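Transcriptional regulator (GntR family) (Enterococcus faecalis, PDB 3DDV) probably regulates transcription as a GntR-family DNA-binding protein whose UTRA domain is expected to sense a small-molecule effector. Local coordinates at residues F14-P18 against P30-L35; S21-Q27 against P126-R131; L35-R39 against E67-S71. One frame throughout, in Å; residues are numbered along the deposited sequence.

Strand 34-43 is shared by contacts 1 and 3, and helix 20-26 of contact 2 packs on its Ile34. In contact 1 the strand pairs with the edge strand 8-16. In contact 3 it meets helix 65-70, while helix 20-26, which follows strand 8-16 in the chain, lies on the other face of the sheet. Leu35 belongs to both contacts 1 and 3, whose centres are about 14 Å apart. Contacts 1 and 2 lie closer, at about 11 Å between centres, and touch where Ile34 reaches Glu22 and Leu26. Glu22 also makes a long, weak ion pair with Arg36 in contact 3. The side chain of Ser21 is about 3 Å from a bound magnesium ion, against about 14 Å for that of Met37.

Contact 1: residues F14-P18 against P30-L35; sequences FVAKP and PEDSIL
Ala16 and Ile34 form the hydrogen-bonded pair that ties the end of strand 8-16 to the start of strand 34-43. Ala16 N donates to Ile34 O at 3.0 Å, and Ile34 N returns the bond to Ala16 O at 2.9 Å. Next to it Val15 and Leu35 make the non-hydrogen-bonded pair, and weaker CA-H...O contacts from Val15 and Ser33 add to the same seam.

The one charged interaction lies beyond the strands. Lys17 NZ forms a salt bridge with Glu31 OE1 at 2.8 Å, approaching from the syn side and 21° out of the carboxylate plane. Both chains are bent, the glutamate at chi2 (-58°), which folds its carboxylate back to the lysine; long, flexible residues suit this exposed position.

Apolar contacts divide between the two faces. On one, Val15 CG2 meets Leu35 CD1 at 3.9 Å, with the two branched side chains crossing at about a right angle. On the other, Ala16 CB lies 4.5 Å from Ile34 CG1, and Ile34 CG2 touches Pro18 CB at 4.0 Å. Glu22 and Leu26 of helix 20-26 pack on Ile34 as well, and Pro18, which has no N-H to continue the pairing, carries the chain out of the sheet toward that helix.

The chemistry thus implies a division of labour: backbone bonds set the strand register, small apolar contacts add to each face, and an ion pair at the surface links the two loops.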
ATOM      1  N   PHE B  14      -6.746  30.039 -27.991  1.00 45.80           N
ATOM      2  CA  PHE B  14      -5.878  30.304 -29.113  1.00 45.02           C
ATOM      3  C   PHE B  14      -5.059  29.097 -29.534  1.00 44.29           C
ATOM      4  O   PHE B  14      -4.847  28.146 -28.762  1.00 44.89           O
ATOM      5  CB  PHE B  14      -4.945  31.458 -28.791  1.00 44.87           C
ATOM      6  CG  PHE B  14      -4.021  31.201 -27.648  1.00 44.59           C
ATOM      7  CD1 PHE B  14      -4.223  31.815 -26.440  1.00 44.02           C
ATOM      8  CD2 PHE B  14      -2.902  30.385 -27.802  1.00 45.21           C
ATOM      9  CE1 PHE B  14      -3.354  31.603 -25.391  1.00 45.96           C
ATOM     10  CE2 PHE B  14      -2.023  30.168 -26.751  1.00 44.54           C
ATOM     11  CZ  PHE B  14      -2.238  30.786 -25.551  1.00 44.63           C
ATOM     12  N   VAL B  15      -4.553  29.189 -30.748  1.00 43.49           N
ATOM     13  CA  VAL B  15      -3.789  28.139 -31.355  1.00 43.41           C
ATOM     14  C   VAL B  15      -2.301  28.337 -31.090  1.00 43.85           C
ATOM     15  O   VAL B  15      -1.772  29.436 -31.155  1.00 44.16           O
ATOM     16  CB  VAL B  15      -4.075  28.141 -32.848  1.00 43.05           C
ATOM     17  CG1 VAL B  15      -3.206  27.199 -33.568  1.00 42.02           C
ATOM     18  CG2 VAL B  15      -5.519  27.804 -33.073  1.00 42.40           C
ATOM     19  N   ALA B  16      -1.614  27.255 -30.787  1.00 44.56           N
ATOM     20  CA  ALA B  16      -0.203  27.320 -30.442  1.00 44.69           C
ATOM     21  C   ALA B  16       0.470  26.086 -30.960  1.00 45.56           C
ATOM     22  O   ALA B  16      -0.185  25.102 -31.281  1.00 46.06           O
ATOM     23  CB  ALA B  16      -0.029  27.391 -28.966  1.00 43.79           C
ATOM     24  N   LYS B  17       1.781  26.148 -31.084  1.00 46.31           N
ATOM     25  CA  LYS B  17       2.520  24.953 -31.392  1.00 47.32           C
ATOM     26  C   LYS B  17       2.708  24.319 -30.024  1.00 47.08           C
ATOM     27  O   LYS B  17       2.766  24.998 -29.025  1.00 47.55           O
ATOM     28  CB  LYS B  17       3.805  25.273 -32.196  1.00 47.08           C
ATOM     29  CG  LYS B  17       3.449  26.106 -33.449  1.00 49.26           C
ATOM     30  CD  LYS B  17       4.173  25.776 -34.721  1.00 49.63           C
ATOM     31  CE  LYS B  17       5.679  26.271 -34.648  1.00 54.44           C
ATOM     32  NZ  LYS B  17       6.302  26.808 -35.946  1.00 50.61           N
ATOM     33  N   PRO B  18       2.730  23.009 -29.960  1.00 47.03           N
ATOM     34  CA  PRO B  18       2.633  22.396 -28.664  1.00 47.50           C
ATOM     35  C   PRO B  18       3.910  22.493 -27.861  1.00 47.37           C
ATOM     36  O   PRO B  18       4.978  22.493 -28.431  1.00 47.23           O
ATOM     37  CB  PRO B  18       2.366  20.926 -29.013  1.00 47.75           C
ATOM     38  CG  PRO B  18       3.043  20.752 -30.343  1.00 47.83           C
ATOM     39  CD  PRO B  18       2.853  22.035 -31.048  1.00 47.03           C
ATOM     40  N   PRO B  30       6.636  18.682 -32.987  1.00 53.25           N
ATOM     41  CA  PRO B  30       6.607  20.111 -32.812  1.00 53.02           C
ATOM     42  C   PRO B  30       5.968  20.514 -34.114  1.00 53.01           C
ATOM     43  O   PRO B  30       5.979  19.695 -35.067  1.00 54.66           O
ATOM     44  CB  PRO B  30       8.087  20.485 -32.782  1.00 53.13           C
ATOM     45  CG  PRO B  30       8.747  19.434 -33.664  1.00 52.75           C
ATOM     46  CD  PRO B  30       7.996  18.184 -33.262  1.00 53.59           C
ATOM     47  N   GLU B  31       5.398  21.692 -34.208  1.00 51.87           N
ATOM     48  CA  GLU B  31       4.795  22.081 -35.498  1.00 51.91           C
ATOM     49  C   GLU B  31       3.407  21.545 -35.788  1.00 50.56           C
ATOM     50  O   GLU B  31       2.772  22.076 -36.668  1.00 49.87           O
ATOM     51  CB  GLU B  31       5.705  21.755 -36.721  1.00 52.64           C
ATOM     52  CG  GLU B  31       7.193  22.175 -36.589  1.00 54.99           C
ATOM     53  CD  GLU B  31       7.334  23.668 -36.326  1.00 58.60           C
ATOM     54  OE1 GLU B  31       6.877  24.423 -37.218  1.00 61.18           O
ATOM     55  OE2 GLU B  31       7.842  24.071 -35.231  1.00 58.99           O
ATOM     56  N   ASP B  32       2.929  20.513 -35.097  1.00 50.08           N
ATOM     57  CA  ASP B  32       1.476  20.237 -35.132  1.00 49.96           C
ATOM     58  C   ASP B  32       0.754  21.191 -34.178  1.00 49.17           C
ATOM     59  O   ASP B  32       0.873  21.083 -32.971  1.00 49.32           O
ATOM     60  CB  ASP B  32       1.106  18.801 -34.744  1.00 50.42           C
ATOM     61  CG  ASP B  32       1.751  17.754 -35.632  1.00 52.23           C
ATOM     62  OD1 ASP B  32       1.959  18.023 -36.835  1.00 49.25           O
ATOM     63  OD2 ASP B  32       2.031  16.635 -35.106  1.00 56.11           O
ATOM     64  N   SER B  33      -0.019  22.114 -34.717  1.00 48.16           N
ATOM     65  CA  SER B  33      -0.775  23.017 -33.881  1.00 47.49           C
ATOM     66  C   SER B  33      -1.758  22.291 -33.012  1.00 46.69           C
ATOM     67  O   SER B  33      -2.309  21.257 -33.395  1.00 46.07           O
ATOM     68  CB  SER B  33      -1.542  23.976 -34.754  1.00 47.56           C
ATOM     69  OG  SER B  33      -0.611  24.719 -35.504  1.00 49.46           O
ATOM     70  N   ILE B  34      -1.992  22.887 -31.849  1.00 46.52           N
ATOM     71  CA  ILE B  34      -3.012  22.484 -30.898  1.00 45.49           C
ATOM     72  C   ILE B  34      -3.871  23.718 -30.612  1.00 45.62           C
ATOM     73  O   ILE B  34      -3.453  24.847 -30.830  1.00 45.44           O
ATOM     74  CB  ILE B  34      -2.391  22.021 -29.594  1.00 45.17           C
ATOM     75  CG1 ILE B  34      -1.546  23.162 -28.979  1.00 45.25           C
ATOM     76  CG2 ILE B  34      -1.548  20.767 -29.827  1.00 42.34           C
ATOM     77  CD1 ILE B  34      -1.648  23.355 -27.445  1.00 44.50           C
ATOM     78  N   LEU B  35      -5.094  23.487 -30.167  1.00 46.28           N
ATOM     79  CA  LEU B  35      -5.966  24.534 -29.673  1.00 46.29           C
ATOM     80  C   LEU B  35      -5.811  24.515 -28.179  1.00 46.83           C
ATOM     81  O   LEU B  35      -5.905  23.473 -27.564  1.00 46.30           O
ATOM     82  CB  LEU B  35      -7.419  24.242 -30.024  1.00 46.24           C
ATOM     83  CG  LEU B  35      -8.399  25.318 -29.565  1.00 46.30           C
ATOM     84  CD1 LEU B  35      -8.063  26.648 -30.303  1.00 43.82           C
ATOM     85  CD2 LEU B  35      -9.849  24.897 -29.807  1.00 45.71           C
TER

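Contact 2: residues S21-Q27 against P126-R131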
ATOM      1  N   SER B  21       5.281  18.619 -23.061  1.00 49.95           N
ATOM      2  CA  SER B  21       4.348  17.714 -22.437  1.00 49.61           C
ATOM      3  C   SER B  21       3.149  17.573 -23.385  1.00 49.66           C
ATOM      4  O   SER B  21       2.559  16.497 -23.498  1.00 49.35           O
ATOM      5  CB  SER B  21       3.970  18.158 -21.026  1.00 49.01           C
ATOM      6  OG  SER B  21       2.929  19.057 -21.050  1.00 49.97           O
ATOM      7  N   GLU B  22       2.830  18.637 -24.117  1.00 49.14           N
ATOM      8  CA  GLU B  22       1.716  18.539 -25.019  1.00 49.16           C
ATOM      9  C   GLU B  22       2.071  17.602 -26.171  1.00 49.40           C
ATOM     10  O   GLU B  22       1.242  16.841 -26.621  1.00 49.08           O
ATOM     11  CB  GLU B  22       1.267  19.928 -25.486  1.00 49.18           C
ATOM     12  CG  GLU B  22       0.576  20.713 -24.376  1.00 48.36           C
ATOM     13  CD  GLU B  22       0.210  22.144 -24.758  1.00 47.87           C
ATOM     14  OE1 GLU B  22       0.837  22.707 -25.666  1.00 48.49           O
ATOM     15  OE2 GLU B  22      -0.712  22.709 -24.139  1.00 43.16           O
ATOM     16  N   MET B  23       3.309  17.645 -26.648  1.00 50.38           N
ATOM     17  CA  MET B  23       3.734  16.760 -27.744  1.00 50.41           C
ATOM     18  C   MET B  23       3.636  15.307 -27.293  1.00 51.76           C
ATOM     19  O   MET B  23       3.088  14.452 -27.975  1.00 51.94           O
ATOM     20  CB  MET B  23       5.170  17.064 -28.143  1.00 50.70           C
ATOM     21  CG  MET B  23       5.313  18.389 -28.870  1.00 51.45           C
ATOM     22  SD  MET B  23       7.019  18.788 -29.298  1.00 48.27           S
ATOM     23  CE  MET B  23       7.401  17.263 -30.161  1.00 45.34           C
ATOM     24  N   GLU B  24       4.166  15.059 -26.114  1.00 53.13           N
ATOM     25  CA  GLU B  24       4.233  13.738 -25.564  1.00 53.62           C
ATOM     26  C   GLU B  24       2.812  13.122 -25.356  1.00 53.63           C
ATOM     27  O   GLU B  24       2.524  12.042 -25.885  1.00 53.82           O
ATOM     28  CB  GLU B  24       5.055  13.843 -24.258  1.00 54.72           C
ATOM     29  CG  GLU B  24       5.603  12.543 -23.672  1.00 56.70           C
ATOM     30  CD  GLU B  24       4.971  12.147 -22.352  1.00 64.20           C
ATOM     31  OE1 GLU B  24       3.932  12.725 -21.961  1.00 69.18           O
ATOM     32  OE2 GLU B  24       5.525  11.242 -21.693  1.00 70.36           O
ATOM     33  N   LYS B  25       1.937  13.824 -24.630  1.00 52.64           N
ATOM     34  CA  LYS B  25       0.600  13.319 -24.307  1.00 52.19           C
ATOM     35  C   LYS B  25      -0.342  13.263 -25.508  1.00 51.74           C
ATOM     36  O   LYS B  25      -1.234  12.435 -25.556  1.00 51.11           O
ATOM     37  CB  LYS B  25      -0.108  14.210 -23.285  1.00 52.35           C
ATOM     38  CG  LYS B  25       0.655  14.537 -22.045  1.00 54.27           C
ATOM     39  CD  LYS B  25       0.710  13.402 -21.044  1.00 54.98           C
ATOM     40  CE  LYS B  25       1.500  13.863 -19.838  1.00 55.23           C
ATOM     41  NZ  LYS B  25       1.797  12.727 -18.925  1.00 58.74           N
ATOM     42  N   LEU B  26      -0.215  14.202 -26.437  1.00 51.27           N
ATOM     43  CA  LEU B  26      -1.119  14.228 -27.576  1.00 50.74           C
ATOM     44  C   LEU B  26      -0.453  13.543 -28.762  1.00 50.78           C
ATOM     45  O   LEU B  26      -1.070  13.369 -29.814  1.00 50.95           O
ATOM     46  CB  LEU B  26      -1.525  15.660 -27.914  1.00 50.18           C
ATOM     47  CG  LEU B  26      -2.484  16.372 -26.960  1.00 47.96           C
ATOM     48  CD1 LEU B  26      -2.820  17.802 -27.474  1.00 46.25           C
ATOM     49  CD2 LEU B  26      -3.746  15.553 -26.786  1.00 42.03           C
ATOM     50  N   GLN B  27       0.804  13.148 -28.558  1.00 50.93           N
ATOM     51  CA  GLN B  27       1.576  12.391 -29.524  1.00 51.30           C
ATOM     52  C   GLN B  27       1.603  13.167 -30.792  1.00 51.13           C
ATOM     53  O   GLN B  27       0.931  12.820 -31.746  1.00 51.14           O
ATOM     54  CB  GLN B  27       0.985  11.006 -29.752  1.00 51.58           C
ATOM     55  CG  GLN B  27       1.325   9.996 -28.678  1.00 51.59           C
ATOM     56  CD  GLN B  27       0.313   8.862 -28.685  1.00 52.59           C
ATOM     57  OE1 GLN B  27      -0.164   8.480 -29.760  1.00 57.18           O
ATOM     58  NE2 GLN B  27      -0.055   8.343 -27.497  1.00 47.63           N
ATOM     59  N   PRO B 126      -4.824  10.141 -29.311  1.00 55.20           N
ATOM     60  CA  PRO B 126      -5.143  11.191 -28.343  1.00 54.19           C
ATOM     61  C   PRO B 126      -5.945  12.325 -28.956  1.00 52.47           C
ATOM     62  O   PRO B 126      -5.661  12.751 -30.081  1.00 52.28           O
ATOM     63  CB  PRO B 126      -3.780  11.731 -27.941  1.00 54.04           C
ATOM     64  CG  PRO B 126      -2.782  10.664 -28.327  1.00 55.27           C
ATOM     65  CD  PRO B 126      -3.377   9.890 -29.438  1.00 55.35           C
ATOM     66  N   PHE B 127      -6.921  12.835 -28.224  1.00 50.79           N
ATOM     67  CA  PHE B 127      -7.593  14.004 -28.694  1.00 49.66           C
ATOM     68  C   PHE B 127      -7.735  15.098 -27.652  1.00 49.26           C
ATOM     69  O   PHE B 127      -8.319  16.129 -27.928  1.00 50.61           O
ATOM     70  CB  PHE B 127      -8.934  13.611 -29.313  1.00 49.45           C
ATOM     71  CG  PHE B 127      -9.960  13.193 -28.329  1.00 49.09           C
ATOM     72  CD1 PHE B 127     -10.772  14.137 -27.722  1.00 49.51           C
ATOM     73  CD2 PHE B 127     -10.149  11.851 -28.024  1.00 48.80           C
ATOM     74  CE1 PHE B 127     -11.745  13.753 -26.804  1.00 50.25           C
ATOM     75  CE2 PHE B 127     -11.107  11.460 -27.113  1.00 49.82           C
ATOM     76  CZ  PHE B 127     -11.915  12.406 -26.485  1.00 49.75           C
ATOM     77  N   GLU B 128      -7.155  14.930 -26.486  1.00 48.37           N
ATOM     78  CA  GLU B 128      -7.424  15.837 -25.405  1.00 48.59           C
ATOM     79  C   GLU B 128      -6.311  15.701 -24.373  1.00 48.49           C
ATOM     80  O   GLU B 128      -5.944  14.576 -24.008  1.00 48.17           O
ATOM     81  CB  GLU B 128      -8.726  15.394 -24.781  1.00 48.53           C
ATOM     82  CG  GLU B 128      -9.544  16.478 -24.316  1.00 50.32           C
ATOM     83  CD  GLU B 128     -10.838  16.039 -23.569  1.00 50.97           C
ATOM     84  OE1 GLU B 128     -10.911  14.919 -22.928  1.00 48.10           O
ATOM     85  OE2 GLU B 128     -11.759  16.915 -23.600  1.00 55.33           O
ATOM     86  N   TYR B 129      -5.763  16.811 -23.895  1.00 47.88           N
ATOM     87  CA  TYR B 129      -4.909  16.764 -22.709  1.00 47.72           C
ATOM     88  C   TYR B 129      -5.436  17.825 -21.777  1.00 47.18           C
ATOM     89  O   TYR B 129      -5.374  18.997 -22.059  1.00 47.44           O
ATOM     90  CB  TYR B 129      -3.464  17.055 -23.092  1.00 47.75           C
ATOM     91  CG  TYR B 129      -2.535  17.160 -21.921  1.00 47.52           C
ATOM     92  CD1 TYR B 129      -2.699  16.361 -20.817  1.00 46.95           C
ATOM     93  CD2 TYR B 129      -1.463  18.031 -21.935  1.00 46.25           C
ATOM     94  CE1 TYR B 129      -1.842  16.437 -19.743  1.00 46.77           C
ATOM     95  CE2 TYR B 129      -0.576  18.092 -20.861  1.00 46.54           C
ATOM     96  CZ  TYR B 129      -0.793  17.294 -19.765  1.00 47.90           C
ATOM     97  OH  TYR B 129       0.033  17.351 -18.671  1.00 49.08           O
ATOM     98  N   VAL B 130      -6.010  17.422 -20.678  1.00 47.14           N
ATOM     99  CA  VAL B 130      -6.827  18.346 -19.898  1.00 46.73           C
ATOM    100  C   VAL B 130      -6.284  18.375 -18.498  1.00 47.65           C
ATOM    101  O   VAL B 130      -5.930  17.335 -17.930  1.00 48.37           O
ATOM    102  CB  VAL B 130      -8.350  17.952 -19.938  1.00 46.73           C
ATOM    103  CG1 VAL B 130      -9.210  18.991 -19.226  1.00 42.42           C
ATOM    104  CG2 VAL B 130      -8.796  17.768 -21.401  1.00 43.30           C
ATOM    105  N   ARG B 131      -6.136  19.570 -17.959  1.00 48.01           N
ATOM    106  CA  ARG B 131      -5.437  19.707 -16.687  1.00 48.71           C
ATOM    107  C   ARG B 131      -6.301  20.640 -15.884  1.00 48.75           C
ATOM    108  O   ARG B 131      -6.462  21.833 -16.238  1.00 48.68           O
ATOM    109  CB  ARG B 131      -4.058  20.288 -16.903  1.00 48.30           C
ATOM    110  CG  ARG B 131      -3.207  19.442 -17.853  1.00 50.13           C
ATOM    111  CD  ARG B 131      -2.317  20.283 -18.730  1.00 49.77           C
ATOM    112  NE  ARG B 131      -2.945  20.547 -19.999  1.00 50.32           N
ATOM    113  CZ  ARG B 131      -2.406  21.310 -20.948  1.00 49.41           C
ATOM    114  NH1 ARG B 131      -1.267  21.933 -20.779  1.00 49.10           N
ATOM    115  NH2 ARG B 131      -3.039  21.484 -22.072  1.00 51.37           N
TER
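This is a buried helix-on-sheet contact, in which Lys25 and Leu26 of helix 20-26 pack against Tyr129 and Pro126 of strand 126-135, with the short axes 8.6 Å apart. The Tyr129 ring lies between two side chains. Lys25 CG sits over the centre of one face in a CH-pi contact, 3.7 Å from the centroid, and Arg131 NE lies over the opposite face toward the rim. Lysine suits this place because its methylenes cover the ring while the amine runs on past the hydroxyl. Glu22 CG comes to the ring edge. The Ser21 side chain is about 3 Å from a bound magnesium ion.

Leu26 directs CD2 into the strand, 4.0 Å from both Pro126 CB and Tyr129 CB. Glu22 OE2 and Arg131 form a salt bridge made of two weak bonds, from NH2 at 3.3 Å and from NH1, with carboxylate and guanidinium planes 78° apart; the stronger partner of OE2 is Ser54 OG. A weak bond from Arg131 NH2 to Tyr129 O may help hold the guanidinium over that face of the ring.

Gln27 crosses Pro126 at about a right angle, its amide against the proline CG and CD. At positive phi, it is the C-prime residue of the Schellman motif that ends the helix.

Contact 3: residues L35-R39 against E67-S71; sequences LRMER and EITNS
Arg39 holds the backbone carbonyl of Thr69 end-on, its two terminal nitrogens converging on one oxygen: NH1 at 3.0 Å and NH2 at 3.1 Å from Thr69 O. The oxygen lies only 3° out of the guanidinium plane. NH2 points at a lone pair of Thr69 O, in the carbonyl plane, whereas NH1 approaches at a tilt of 34° from that plane. This pair of hydrogen bonds to a main-chain oxygen near the C-terminal end of helix 65-70 fixes the helix against strand 34-43 of the antiparallel UTRA sheet. Arginine suits the place because its planar, multidentate group can serve several acceptors at once: NE is left to form a salt bridge with Glu51 on the neighbouring strand 46-56. The positive charge beside the carbonyl end of a helix is probably also favourable electrostatically. With CG anti to the backbone N (chi1 -176°) and bends at chi2 and chi3, the chain swings its guanidinium round to the helix.

Next outward comes Met37, two residues back on the same face of the strand. The CE methyl lies over one face of the Arg39 guanidinium, 3.7 Å above its plane and over its centre, and also touches Thr69 CG2, while Met37 SD lies 4.3 Å from Ile68 CG2. Thr69 is apt here because its methyl turns to the methionine while OG1 bonds weakly back to Ser66 O in its own helix.

Farther along, the contact between the two segments is apolar. Leu35 and Ile68 reach toward each other tip to tip, and Tyr13 of strand 8-16 and Val60 border both. Branching lets the isoleucine present two methyls to one leucine methyl: Leu35 CD2 is 3.8 Å from Ile68 CD1 and equally 3.8 Å from Ile68 CG2.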
ATOM      1  N   LEU B  35      -5.094  23.487 -30.167  1.00 46.28           N
ATOM      2  CA  LEU B  35      -5.966  24.534 -29.673  1.00 46.29           C
ATOM      3  C   LEU B  35      -5.811  24.515 -28.179  1.00 46.83           C
ATOM      4  O   LEU B  35      -5.905  23.473 -27.564  1.00 46.30           O
ATOM      5  CB  LEU B  35      -7.419  24.242 -30.024  1.00 46.24           C
ATOM      6  CG  LEU B  35      -8.399  25.318 -29.565  1.00 46.30           C
ATOM      7  CD1 LEU B  35      -8.063  26.648 -30.303  1.00 43.82           C
ATOM      8  CD2 LEU B  35      -9.849  24.897 -29.807  1.00 45.71           C
ATOM      9  N   ARG B  36      -5.549  25.657 -27.585  1.00 47.99           N
ATOM     10  CA  ARG B  36      -5.328  25.673 -26.175  1.00 49.43           C
ATOM     11  C   ARG B  36      -6.328  26.579 -25.600  1.00 49.82           C
ATOM     12  O   ARG B  36      -6.466  27.712 -26.061  1.00 50.82           O
ATOM     13  CB  ARG B  36      -3.981  26.242 -25.885  1.00 50.62           C
ATOM     14  CG  ARG B  36      -3.492  25.821 -24.542  1.00 53.89           C
ATOM     15  CD  ARG B  36      -2.928  26.953 -23.750  1.00 59.18           C
ATOM     16  NE  ARG B  36      -1.993  26.389 -22.831  1.00 60.92           N
ATOM     17  CZ  ARG B  36      -0.783  25.962 -23.174  1.00 66.27           C
ATOM     18  NH1 ARG B  36      -0.321  26.094 -24.453  1.00 67.71           N
ATOM     19  NH2 ARG B  36      -0.009  25.416 -22.212  1.00 67.71           N
ATOM     20  N   MET B  37      -7.073  26.080 -24.637  1.00 50.15           N
ATOM     21  CA  MET B  37      -8.156  26.853 -24.029  1.00 50.53           C
ATOM     22  C   MET B  37      -8.179  26.678 -22.524  1.00 50.57           C
ATOM     23  O   MET B  37      -7.828  25.616 -21.986  1.00 49.67           O
ATOM     24  CB  MET B  37      -9.502  26.548 -24.670  1.00 50.08           C
ATOM     25  CG  MET B  37     -10.153  25.214 -24.397  1.00 51.20           C
ATOM     26  SD  MET B  37     -11.913  25.252 -24.869  1.00 51.62           S
ATOM     27  CE  MET B  37     -12.645  26.116 -23.468  1.00 49.85           C
ATOM     28  N   GLU B  38      -8.480  27.781 -21.857  1.00 51.66           N
ATOM     29  CA  GLU B  38      -8.462  27.876 -20.404  1.00 52.46           C
ATOM     30  C   GLU B  38      -9.823  28.322 -19.987  1.00 53.53           C
ATOM     31  O   GLU B  38     -10.392  29.204 -20.631  1.00 53.65           O
ATOM     32  CB  GLU B  38      -7.495  28.939 -19.958  1.00 52.43           C
ATOM     33  CG  GLU B  38      -6.094  28.484 -20.025  1.00 54.18           C
ATOM     34  CD  GLU B  38      -5.097  29.563 -19.758  1.00 54.07           C
ATOM     35  OE1 GLU B  38      -5.471  30.711 -19.420  1.00 55.92           O
ATOM     36  OE2 GLU B  38      -3.923  29.235 -19.913  1.00 57.93           O
ATOM     37  N   ARG B  39     -10.317  27.784 -18.886  1.00 54.36           N
ATOM     38  CA  ARG B  39     -11.718  27.924 -18.575  1.00 56.22           C
ATOM     39  C   ARG B  39     -11.958  27.808 -17.064  1.00 55.31           C
ATOM     40  O   ARG B  39     -11.372  26.961 -16.422  1.00 54.64           O
ATOM     41  CB  ARG B  39     -12.409  26.809 -19.342  1.00 56.60           C
ATOM     42  CG  ARG B  39     -13.884  26.756 -19.274  1.00 59.42           C
ATOM     43  CD  ARG B  39     -14.396  25.308 -18.967  1.00 61.15           C
ATOM     44  NE  ARG B  39     -14.215  24.367 -20.085  1.00 64.98           N
ATOM     45  CZ  ARG B  39     -15.021  24.281 -21.151  1.00 66.66           C
ATOM     46  NH1 ARG B  39     -16.084  25.079 -21.292  1.00 63.65           N
ATOM     47  NH2 ARG B  39     -14.743  23.382 -22.095  1.00 68.83           N
ATOM     48  N   GLU B  67     -19.183  25.046 -30.292  1.00 56.50           N
ATOM     49  CA  GLU B  67     -19.148  23.587 -30.337  1.00 56.88           C
ATOM     50  C   GLU B  67     -18.003  23.145 -29.484  1.00 57.09           C
ATOM     51  O   GLU B  67     -18.180  22.369 -28.558  1.00 57.13           O
ATOM     52  CB  GLU B  67     -18.924  23.046 -31.750  1.00 56.55           C
ATOM     53  CG  GLU B  67     -20.088  23.193 -32.680  1.00 57.12           C
ATOM     54  CD  GLU B  67     -19.718  22.969 -34.147  1.00 57.60           C
ATOM     55  OE1 GLU B  67     -18.745  23.583 -34.614  1.00 58.04           O
ATOM     56  OE2 GLU B  67     -20.418  22.200 -34.852  1.00 59.58           O
ATOM     57  N   ILE B  68     -16.818  23.668 -29.780  1.00 57.54           N
ATOM     58  CA  ILE B  68     -15.631  23.261 -29.021  1.00 58.10           C
ATOM     59  C   ILE B  68     -15.766  23.531 -27.548  1.00 58.31           C
ATOM     60  O   ILE B  68     -15.364  22.708 -26.757  1.00 58.35           O
ATOM     61  CB  ILE B  68     -14.337  23.894 -29.543  1.00 57.62           C
ATOM     62  CG1 ILE B  68     -14.063  23.345 -30.955  1.00 57.78           C
ATOM     63  CG2 ILE B  68     -13.205  23.589 -28.572  1.00 56.58           C
ATOM     64  CD1 ILE B  68     -12.994  24.066 -31.771  1.00 57.61           C
ATOM     65  N   THR B  69     -16.343  24.666 -27.182  1.00 59.31           N
ATOM     66  CA  THR B  69     -16.382  25.076 -25.786  1.00 60.56           C
ATOM     67  C   THR B  69     -17.472  24.388 -25.004  1.00 61.36           C
ATOM     68  O   THR B  69     -17.214  23.958 -23.890  1.00 62.44           O
ATOM     69  CB  THR B  69     -16.472  26.608 -25.613  1.00 60.50           C
ATOM     70  OG1 THR B  69     -17.136  27.190 -26.739  1.00 62.21           O
ATOM     71  CG2 THR B  69     -15.077  27.215 -25.532  1.00 60.20           C
ATOM     72  N   ASN B  70     -18.656  24.214 -25.586  1.00 62.34           N
ATOM     73  CA  ASN B  70     -19.805  23.644 -24.846  1.00 62.99           C
ATOM     74  C   ASN B  70     -20.241  22.221 -25.259  1.00 63.58           C
ATOM     75  O   ASN B  70     -20.998  21.586 -24.540  1.00 64.54           O
ATOM     76  CB  ASN B  70     -21.050  24.553 -24.955  1.00 63.60           C
ATOM     77  CG  ASN B  70     -20.706  26.046 -24.957  1.00 65.59           C
ATOM     78  OD1 ASN B  70     -20.787  26.714 -26.005  1.00 67.25           O
ATOM     79  ND2 ASN B  70     -20.288  26.565 -23.796  1.00 66.68           N
ATOM     80  N   SER B  71     -19.806  21.716 -26.404  1.00 63.29           N
ATOM     81  CA  SER B  71     -20.389  20.483 -26.937  1.00 62.82           C
ATOM     82  C   SER B  71     -19.297  19.580 -27.460  1.00 62.07           C
ATOM     83  O   SER B  71     -19.448  18.906 -28.494  1.00 61.87           O
ATOM     84  CB  SER B  71     -21.334  20.848 -28.086  1.00 63.27           C
ATOM     85  OG  SER B  71     -22.136  21.965 -27.748  1.00 64.10           O
TER